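Local coordinates for protein class D beta-lactamase (Fusobacterium nucleatum subsp. polymorphum, PDB 4IED) that probably hydrolyses beta-lactam antibiotics, opening the lactam ring to give a substituted beta-amino acid, at residues A[50-55]-A[154-159]; A[224-229]-A[240-245]. All coordinates share one frame; numbering follows the deposited sequence. Where two conformers were deposited one is given.

Contact 1: residues A[50-55]-A[154-159]; sequences NERFYP and AMEQVK
Arg52 grips the carboxylate of Glu156 side-on. NE divides its hydrogen between the two oxygens, 3.1 Å to Glu156 OE1 and 3.2 Å to Glu156 OE2. NH2 adds a bond to Glu156 OE2 at 3.0 Å, 151° at the hydrogen, so OE2 takes two donors. Both oxygens stay close to the guanidinium plane, although the two flat groups are turned 34° apart. The extended arginine chain crosses the glutamate at about a right angle, its CG passing 3.5 Å from Glu156 OE1. That oxygen also accepts from Ser153 N, just before the helix, as the glutamate of a capping box does, so one carboxylate serves both the helix start and the loop. A second tie runs through water: it donates to Glu51 O (2.8 Å) and accepts from Ala154 N (2.9 Å), occupying an amide of the first helical turn. Beyond the polar centre, the Asn50 side chain lies alongside CB and CG of Met155, the two side chains pointing the same way. Gln157 OE1 approaches the Pro55 ring, but its hydrogen bond is to Ser58 OG, which also bonds Pro55 O. The loop 50-55 thus lies over the N-terminal end of helix 154-165, while Ala154 and Val158 press against strands 29-35 and 221-229, and Gln157 and Phe53 reach strand 208-216.

Contact 2: residues A[224-229]-A[240-245]; sequences FAINLD and EEIVRE
Ile226 and Val243 meet through carbon alone, as do all the pairs joining strand to helix here; the shortest polar bond lies within the helix, where Arg244 NE reaches Glu240 OE1 at 2.8 Å. It is nearly straight (171°) and in the guanidinium plane, meets the oxygen on its anti side, and is backed by a weak bond from NH2. This intrahelical salt bridge spans one turn, and Arg244 NH1 pairs onward with Glu186. On the strand-facing side, Val243 CG1 sits over the centre of the Phe224 ring, 3.9 Å from the centroid and 12° off the normal, a CH-pi contact. The Phe224 ring also meets that of Phe211. Val243 CG2, the other branch, slides past Ile226 to touch its CG2 at 3.7 Å. The long arm of Ile226 crosses Ile242 at about a right angle, and its CD1 presses Ile242 CG2 at 3.5 Å, tighter than ordinary van der Waals contact. Toward the C-terminal end of the strand, Leu228 CD1 and Ile242 CD1 come tip to tip at 4.1 Å. Phe22 of helix 16-25 joins Ile226 and Leu228. The axes of 224-229 and 240-245 come within 9.2 Å, their directions 139° apart, the C-terminal helix packing on the central antiparallel sheet as in the serine beta-lactamase fold.

How the contacts relate
Contacts 1 and 2 lie on opposite faces of the same antiparallel sheet, with centres 13 Å apart and strand 221-229 common to both surroundings. Ala225 points away from helix 238-249 and toward helix 154-165: its CB is 3.6 Å from Ala154 O, and its N is 3.5 Å from Val158 CG2. Nearby, Phe53 CD2 packs 3.6 Å from Asn227 ND2. Contact 1 adjoins the active site along the chain: its loop runs on to Lys60, carboxylated in this crystal, as is characteristic of class D enzymes. Arg52 also touches Asn134, a magnesium ligand in a crystal structure of this protein. Contact 2 is hydrophobic packing behind the sheet.

Contact 1: residues A[50-55]-A[154-159]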
ATOM      1  N   ASN A  50     -10.552 -11.268  -3.797  1.00  7.49           N
ATOM      2  CA  ASN A  50     -11.236 -11.258  -2.451  1.00  7.82           C
ATOM      3  C   ASN A  50     -10.448 -12.051  -1.411  1.00  7.73           C
ATOM      4  O   ASN A  50     -10.940 -12.194  -0.237  1.00  8.19           O
ATOM      5  CB  ASN A  50     -12.627 -11.812  -2.618  1.00  8.63           C
ATOM      6  CG  ASN A  50     -13.513 -10.900  -3.381  1.00  9.03           C
ATOM      7  OD1 ASN A  50     -14.160 -11.265  -4.382  1.00 11.07           O
ATOM      8  ND2 ASN A  50     -13.571  -9.693  -2.907  1.00  8.85           N
ATOM      9  N   GLU A  51      -9.258 -12.609  -1.731  1.00  7.56           N
ATOM     10  CA  GLU A  51      -8.515 -13.374  -0.762  1.00  7.70           C
ATOM     11  C   GLU A  51      -7.560 -12.479  -0.013  1.00  7.07           C
ATOM     12  O   GLU A  51      -6.836 -11.667  -0.575  1.00  6.73           O
ATOM     13  CB  GLU A  51      -7.648 -14.467  -1.484  1.00  8.51           C
ATOM     14  CG  GLU A  51      -6.812 -15.332  -0.559  1.00  9.82           C
ATOM     15  CD  GLU A  51      -6.159 -16.480  -1.215  1.00 11.96           C
ATOM     16  OE1 GLU A  51      -6.237 -16.561  -2.472  1.00 13.28           O
ATOM     17  OE2 GLU A  51      -5.573 -17.292  -0.403  1.00 14.88           O
ATOM     18  N   ARG A  52      -7.578 -12.606   1.292  1.00  7.13           N
ATOM     19  CA  ARG A  52      -6.778 -11.795   2.164  1.00  6.81           C
ATOM     20  C   ARG A  52      -5.350 -12.365   2.304  1.00  6.78           C
ATOM     21  O   ARG A  52      -5.168 -13.584   2.492  1.00  7.13           O
ATOM     22  CB  ARG A  52      -7.393 -11.694   3.562  1.00  6.96           C
ATOM     23  CG  ARG A  52      -8.696 -10.936   3.574  1.00  7.00           C
ATOM     24  CD  ARG A  52      -9.192 -10.880   4.986  1.00  7.20           C
ATOM     25  NE  ARG A  52     -10.329  -9.969   5.157  1.00  7.25           N
ATOM     26  CZ  ARG A  52     -11.143 -10.017   6.176  1.00  7.57           C
ATOM     27  NH1 ARG A  52     -11.124 -10.980   7.074  1.00  7.91           N
ATOM     28  NH2 ARG A  52     -12.074  -9.085   6.296  1.00  7.63           N
ATOM     29  N   PHE A  53      -4.377 -11.453   2.197  1.00  6.42           N
ATOM     30  CA  PHE A  53      -2.928 -11.761   2.319  1.00  6.40           C
ATOM     31  C   PHE A  53      -2.289 -10.794   3.263  1.00  6.16           C
ATOM     32  O   PHE A  53      -2.747  -9.578   3.484  1.00  5.90           O
ATOM     33  CB  PHE A  53      -2.143 -11.696   0.955  1.00  6.30           C
ATOM     34  CG  PHE A  53      -2.683 -12.631  -0.104  1.00  6.57           C
ATOM     35  CD1 PHE A  53      -2.309 -13.973  -0.066  1.00  6.96           C
ATOM     36  CD2 PHE A  53      -3.482 -12.199  -1.175  1.00  6.51           C
ATOM     37  CE1 PHE A  53      -2.779 -14.850  -1.043  1.00  7.27           C
ATOM     38  CE2 PHE A  53      -3.953 -13.009  -2.145  1.00  6.80           C
ATOM     39  CZ  PHE A  53      -3.612 -14.364  -2.081  1.00  7.19           C
ATOM     40  N   TYR A  54      -1.141 -11.157   3.847  1.00  6.25           N
ATOM     41  CA  TYR A  54      -0.371 -10.189   4.663  1.00  6.05           C
ATOM     42  C   TYR A  54      -0.132  -8.940   3.795  1.00  5.69           C
ATOM     43  O   TYR A  54       0.300  -9.113   2.654  1.00  5.67           O
ATOM     44  CB  TYR A  54       0.981 -10.749   5.109  1.00  6.24           C
ATOM     45  CG  TYR A  54       0.997 -12.119   5.746  1.00  6.68           C
ATOM     46  CD1 TYR A  54      -0.053 -12.627   6.500  1.00  6.93           C
ATOM     47  CD2 TYR A  54       2.090 -12.883   5.560  1.00  7.23           C
ATOM     48  CE1 TYR A  54       0.008 -13.883   7.068  1.00  7.67           C
ATOM     49  CE2 TYR A  54       2.224 -14.093   6.152  1.00  8.01           C
ATOM     50  CZ  TYR A  54       1.170 -14.628   6.832  1.00  8.09           C
ATOM     51  OH  TYR A  54       1.271 -15.921   7.430  1.00  9.71           O
ATOM     52  N   PRO A  55      -0.350  -7.731   4.329  1.00  5.48           N
ATOM     53  CA  PRO A  55      -0.141  -6.564   3.457  1.00  5.20           C
ATOM     54  C   PRO A  55       1.265  -6.171   3.298  1.00  5.14           C
ATOM     55  O   PRO A  55       1.636  -5.409   2.349  1.00  4.99           O
ATOM     56  CB  PRO A  55      -0.860  -5.450   4.241  1.00  5.09           C
ATOM     57  CG  PRO A  55      -0.801  -5.932   5.684  1.00  5.28           C
ATOM     58  CD  PRO A  55      -0.967  -7.419   5.615  1.00  5.54           C
ATOM     59  N   ALA A 154      -7.023  -7.585  -2.071  1.00  5.63           N
ATOM     60  CA  ALA A 154      -6.854  -6.517  -3.076  1.00  5.64           C
ATOM     61  C   ALA A 154      -8.134  -5.671  -3.095  1.00  5.71           C
ATOM     62  O   ALA A 154      -8.050  -4.477  -3.194  1.00  5.61           O
ATOM     63  CB  ALA A 154      -6.498  -7.115  -4.471  1.00  5.99           C
ATOM     64  N   MET A 155      -9.296  -6.318  -3.044  1.00  5.97           N
ATOM     65  CA  MET A 155     -10.575  -5.582  -3.112  1.00  6.50           C
ATOM     66  C   MET A 155     -10.683  -4.650  -1.885  1.00  6.00           C
ATOM     67  O   MET A 155     -11.131  -3.491  -2.017  1.00  6.20           O
ATOM     68  CB  MET A 155     -11.790  -6.538  -3.125  1.00  7.51           C
ATOM     69  CG  MET A 155     -13.048  -5.892  -3.583  1.00  8.84           C
ATOM     70  SD  MET A 155     -13.063  -5.603  -5.348  1.00 11.31           S
ATOM     71  CE  MET A 155     -13.167  -7.138  -6.040  1.00 11.85           C
ATOM     72  N   GLU A 156     -10.301  -5.081  -0.705  1.00  5.68           N
ATOM     73  CA  GLU A 156     -10.356  -4.313   0.487  1.00  5.47           C
ATOM     74  C   GLU A 156      -9.408  -3.160   0.387  1.00  5.21           C
ATOM     75  O   GLU A 156      -9.753  -2.048   0.854  1.00  5.20           O
ATOM     76  CB  GLU A 156     -10.020  -5.267   1.688  1.00  5.47           C
ATOM     77  CG  GLU A 156     -11.205  -6.099   2.136  1.00  6.23           C
ATOM     78  CD  GLU A 156     -10.863  -7.146   3.117  1.00  6.52           C
ATOM     79  OE1 GLU A 156      -9.729  -7.578   3.341  1.00  6.26           O
ATOM     80  OE2 GLU A 156     -11.913  -7.654   3.697  1.00  9.05           O
ATOM     81  N   GLN A 157      -8.202  -3.364  -0.120  1.00  5.07           N
ATOM     82  CA  GLN A 157      -7.220  -2.265  -0.278  1.00  4.90           C
ATOM     83  C   GLN A 157      -7.846  -1.196  -1.192  1.00  5.09           C
ATOM     84  O   GLN A 157      -7.768   0.016  -0.877  1.00  5.05           O
ATOM     85  CB  GLN A 157      -5.945  -2.743  -0.887  1.00  4.85           C
ATOM     86  CG  GLN A 157      -5.138  -3.721  -0.026  1.00  4.72           C
ATOM     87  CD  GLN A 157      -3.853  -3.187   0.506  1.00  4.56           C
ATOM     88  OE1 GLN A 157      -2.811  -3.996   0.672  1.00  4.56           O
ATOM     89  NE2 GLN A 157      -3.781  -1.964   0.805  1.00  4.48           N
ATOM     90  N   VAL A 158      -8.419  -1.564  -2.320  1.00  5.36           N
ATOM     91  CA  VAL A 158      -9.005  -0.619  -3.274  1.00  5.64           C
ATOM     92  C   VAL A 158     -10.085   0.196  -2.606  1.00  5.81           C
ATOM     93  O   VAL A 158     -10.188   1.402  -2.838  1.00  5.85           O
ATOM     94  CB  VAL A 158      -9.482  -1.389  -4.521  1.00  6.00           C
ATOM     95  CG1 VAL A 158     -10.343  -0.443  -5.396  1.00  6.38           C
ATOM     96  CG2 VAL A 158      -8.299  -1.888  -5.306  1.00  6.05           C
ATOM     97  N   LYS A 159     -10.944  -0.448  -1.810  1.00  6.23           N
ATOM     98  CA  LYS A 159     -12.016   0.303  -1.129  1.00  7.09           C
ATOM     99  C   LYS A 159     -11.450   1.372  -0.220  1.00  6.33           C
ATOM    100  O   LYS A 159     -11.890   2.541  -0.227  1.00  6.48           O
ATOM    101  CB  LYS A 159     -12.965  -0.658  -0.414  1.00  8.53           C
ATOM    102  CG  LYS A 159     -13.829  -1.517  -1.340  1.00 12.29           C
ATOM    103  CD  LYS A 159     -14.900  -2.382  -0.708  1.00 16.17           C
ATOM    104  CE  LYS A 159     -15.573  -3.325  -1.756  1.00 22.58           C
ATOM    105  NZ  LYS A 159     -16.424  -4.435  -1.133  1.00 25.52           N
TER
HETATM  106  O   HOH W   1      -6.072 -10.214  -2.782  1.00  4.69           O

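Contact 2: residues A[224-229]-A[240-245]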
ATOM      1  N   PHE A 224      -6.339   1.291  -7.186  1.00  5.23           N
ATOM      2  CA  PHE A 224      -5.876  -0.023  -7.684  1.00  5.25           C
ATOM      3  C   PHE A 224      -5.091  -0.750  -6.614  1.00  5.08           C
ATOM      4  O   PHE A 224      -4.523  -0.260  -5.668  1.00  4.91           O
ATOM      5  CB  PHE A 224      -4.990   0.123  -8.915  1.00  5.30           C
ATOM      6  CG  PHE A 224      -3.651   0.792  -8.633  1.00  5.11           C
ATOM      7  CD1 PHE A 224      -2.532   0.039  -8.199  1.00  4.99           C
ATOM      8  CD2 PHE A 224      -3.500   2.150  -8.851  1.00  5.12           C
ATOM      9  CE1 PHE A 224      -1.339   0.639  -7.941  1.00  4.89           C
ATOM     10  CE2 PHE A 224      -2.277   2.745  -8.590  1.00  5.01           C
ATOM     11  CZ  PHE A 224      -1.222   1.987  -8.118  1.00  4.89           C
ATOM     12  N   ALA A 225      -5.151  -2.092  -6.803  1.00  5.19           N
ATOM     13  CA  ALA A 225      -4.287  -3.107  -6.116  1.00  5.13           C
ATOM     14  C   ALA A 225      -3.972  -4.311  -6.965  1.00  5.33           C
ATOM     15  O   ALA A 225      -4.900  -4.903  -7.528  1.00  5.56           O
ATOM     16  CB  ALA A 225      -4.966  -3.568  -4.839  1.00  5.16           C
ATOM     17  N   ILE A 226      -2.675  -4.602  -7.003  1.00  5.27           N
ATOM     18  CA  ILE A 226      -2.196  -5.846  -7.633  1.00  5.50           C
ATOM     19  C   ILE A 226      -1.444  -6.586  -6.561  1.00  5.48           C
ATOM     20  O   ILE A 226      -0.748  -6.037  -5.716  1.00  5.29           O
ATOM     21  CB  ILE A 226      -1.312  -5.556  -8.855  1.00  5.57           C
ATOM     22  CG1 ILE A 226      -1.000  -6.861  -9.672  1.00  5.91           C
ATOM     23  CG2 ILE A 226      -0.006  -4.860  -8.519  1.00  5.39           C
ATOM     24  CD1 ILE A 226      -0.431  -6.501 -11.018  1.00  6.06           C
ATOM     25  N   ASN A 227      -1.628  -7.903  -6.585  1.00  5.75           N
ATOM     26  CA  ASN A 227      -0.645  -8.804  -5.898  1.00  5.86           C
ATOM     27  C   ASN A 227      -0.360 -10.000  -6.764  1.00  6.23           C
ATOM     28  O   ASN A 227      -1.127 -10.428  -7.596  1.00  6.45           O
ATOM     29  CB  ASN A 227      -1.070  -9.139  -4.446  1.00  5.84           C
ATOM     30  CG  ASN A 227      -2.301 -10.022  -4.344  1.00  6.10           C
ATOM     31  OD1 ASN A 227      -2.341 -11.133  -4.798  1.00  6.43           O
ATOM     32  ND2 ASN A 227      -3.309  -9.531  -3.604  1.00  6.01           N
ATOM     33  N   LEU A 228       0.856 -10.480  -6.609  1.00  6.39           N
ATOM     34  CA  LEU A 228       1.407 -11.540  -7.500  1.00  7.12           C
ATOM     35  C   LEU A 228       2.252 -12.448  -6.659  1.00  7.14           C
ATOM     36  O   LEU A 228       2.876 -12.034  -5.716  1.00  6.91           O
ATOM     37  CB  LEU A 228       2.416 -10.861  -8.516  1.00  7.72           C
ATOM     38  CG  LEU A 228       1.946  -9.676  -9.375  1.00  8.04           C
ATOM     39  CD1 LEU A 228       3.087  -8.909 -10.076  1.00  8.40           C
ATOM     40  CD2 LEU A 228       0.941 -10.351 -10.351  1.00  8.72           C
ATOM     41  N   ASP A 229       2.357 -13.665  -7.106  1.00  7.54           N
ATOM     42  CA  ASP A 229       3.339 -14.642  -6.528  1.00  7.90           C
ATOM     43  C   ASP A 229       4.681 -14.257  -7.051  1.00  8.32           C
ATOM     44  O   ASP A 229       4.894 -14.304  -8.276  1.00  8.95           O
ATOM     45  CB  ASP A 229       2.963 -16.116  -6.947  1.00  8.37           C
ATOM     46  CG  ASP A 229       1.644 -16.593  -6.322  1.00  8.48           C
ATOM     47  OD1 ASP A 229       1.124 -15.929  -5.358  1.00  8.02           O
ATOM     48  OD2 ASP A 229       1.233 -17.672  -6.761  1.00  9.14           O
ATOM     49  N   GLU A 240       4.690  -3.005 -10.572  1.00  5.79           N
ATOM     50  CA  GLU A 240       4.406  -1.675 -11.136  1.00  5.88           C
ATOM     51  C   GLU A 240       4.369  -1.766 -12.682  1.00  6.26           C
ATOM     52  O   GLU A 240       3.569  -1.034 -13.278  1.00  5.94           O
ATOM     53  CB  GLU A 240       5.465  -0.757 -10.682  1.00  6.00           C
ATOM     54  CG  GLU A 240       5.217   0.651 -11.249  1.00  6.26           C
ATOM     55  CD  GLU A 240       5.973   1.726 -10.487  1.00  6.60           C
ATOM     56  OE1 GLU A 240       5.870   2.933 -10.918  1.00  6.89           O
ATOM     57  OE2 GLU A 240       6.664   1.528  -9.494  1.00  6.87           O
ATOM     58  N   GLU A 241       5.123  -2.657 -13.344  1.00  6.71           N
ATOM     59  CA  GLU A 241       5.068  -2.776 -14.794  1.00  7.41           C
ATOM     60  C   GLU A 241       3.656  -3.109 -15.227  1.00  6.95           C
ATOM     61  O   GLU A 241       3.115  -2.496 -16.165  1.00  6.75           O
ATOM     62  CB  GLU A 241       6.036  -3.854 -15.275  1.00  8.78           C
ATOM     63  CG  GLU A 241       7.484  -3.394 -15.271  1.00 10.39           C
ATOM     64  CD  GLU A 241       8.458  -4.501 -15.647  1.00 12.66           C
ATOM     65  OE1 GLU A 241       7.936  -5.630 -16.117  1.00 15.40           O
ATOM     66  OE2 GLU A 241       9.720  -4.261 -15.528  1.00 14.55           O
ATOM     67  N   ILE A 242       2.997  -4.082 -14.591  1.00  6.59           N
ATOM     68  CA  ILE A 242       1.685  -4.495 -15.044  1.00  6.64           C
ATOM     69  C   ILE A 242       0.663  -3.376 -14.830  1.00  6.42           C
ATOM     70  O   ILE A 242      -0.178  -3.079 -15.689  1.00  6.61           O
ATOM     71  CB  ILE A 242       1.207  -5.806 -14.316  1.00  6.75           C
ATOM     72  CG1 ILE A 242       2.074  -6.954 -14.822  1.00  7.12           C
ATOM     73  CG2 ILE A 242      -0.297  -6.014 -14.473  1.00  6.82           C
ATOM     74  CD1 ILE A 242       2.011  -8.183 -13.958  1.00  7.36           C
ATOM     75  N   VAL A 243       0.757  -2.759 -13.646  1.00  6.07           N
ATOM     76  CA  VAL A 243      -0.126  -1.607 -13.405  1.00  5.91           C
ATOM     77  C   VAL A 243       0.035  -0.490 -14.420  1.00  6.08           C
ATOM     78  O   VAL A 243      -0.985  -0.021 -15.015  1.00  6.22           O
ATOM     79  CB  VAL A 243       0.052  -1.095 -11.966  1.00  5.57           C
ATOM     80  CG1 VAL A 243      -0.798   0.175 -11.742  1.00  5.48           C
ATOM     81  CG2 VAL A 243      -0.374  -2.167 -10.982  1.00  5.47           C
ATOM     82  N   ARG A 244       1.278  -0.134 -14.731  1.00  6.14           N
ATOM     83  CA  ARG A 244       1.478   0.932 -15.755  1.00  6.37           C
ATOM     84  C   ARG A 244       1.024   0.480 -17.099  1.00  6.81           C
ATOM     85  O   ARG A 244       0.509   1.261 -17.890  1.00  6.97           O
ATOM     86  CB  ARG A 244       2.960   1.344 -15.726  1.00  6.41           C
ATOM     87  CG  ARG A 244       3.375   2.187 -14.574  1.00  6.14           C
ATOM     88  CD  ARG A 244       4.850   2.558 -14.545  1.00  6.24           C
ATOM     89  NE  ARG A 244       5.140   3.547 -13.535  1.00  6.05           N
ATOM     90  CZ  ARG A 244       5.087   4.849 -13.759  1.00  6.17           C
ATOM     91  NH1 ARG A 244       4.710   5.355 -14.910  1.00  6.44           N
ATOM     92  NH2 ARG A 244       5.369   5.666 -12.739  1.00  6.03           N
ATOM     93  N   GLU A 245       1.176  -0.807 -17.463  1.00  7.22           N
ATOM     94  CA  GLU A 245       0.784  -1.254 -18.803  0.50  7.95           C
ATOM     95  C   GLU A 245      -0.737  -1.109 -18.926  1.00  7.86           C
ATOM     96  O   GLU A 245      -1.252  -0.669 -19.951  1.00  7.99           O
ATOM     97  CB  GLU A 245       1.284  -2.697 -19.065  0.50  8.69           C
ATOM     98  CG  GLU A 245       2.786  -2.737 -19.383  0.50  9.52           C
ATOM     99  CD  GLU A 245       3.397  -4.075 -19.762  0.50 10.40           C
ATOM    100  OE1 GLU A 245       2.726  -4.855 -20.477  0.50 11.66           O
ATOM    101  OE2 GLU A 245       4.633  -4.243 -19.393  0.50 11.18           O
TER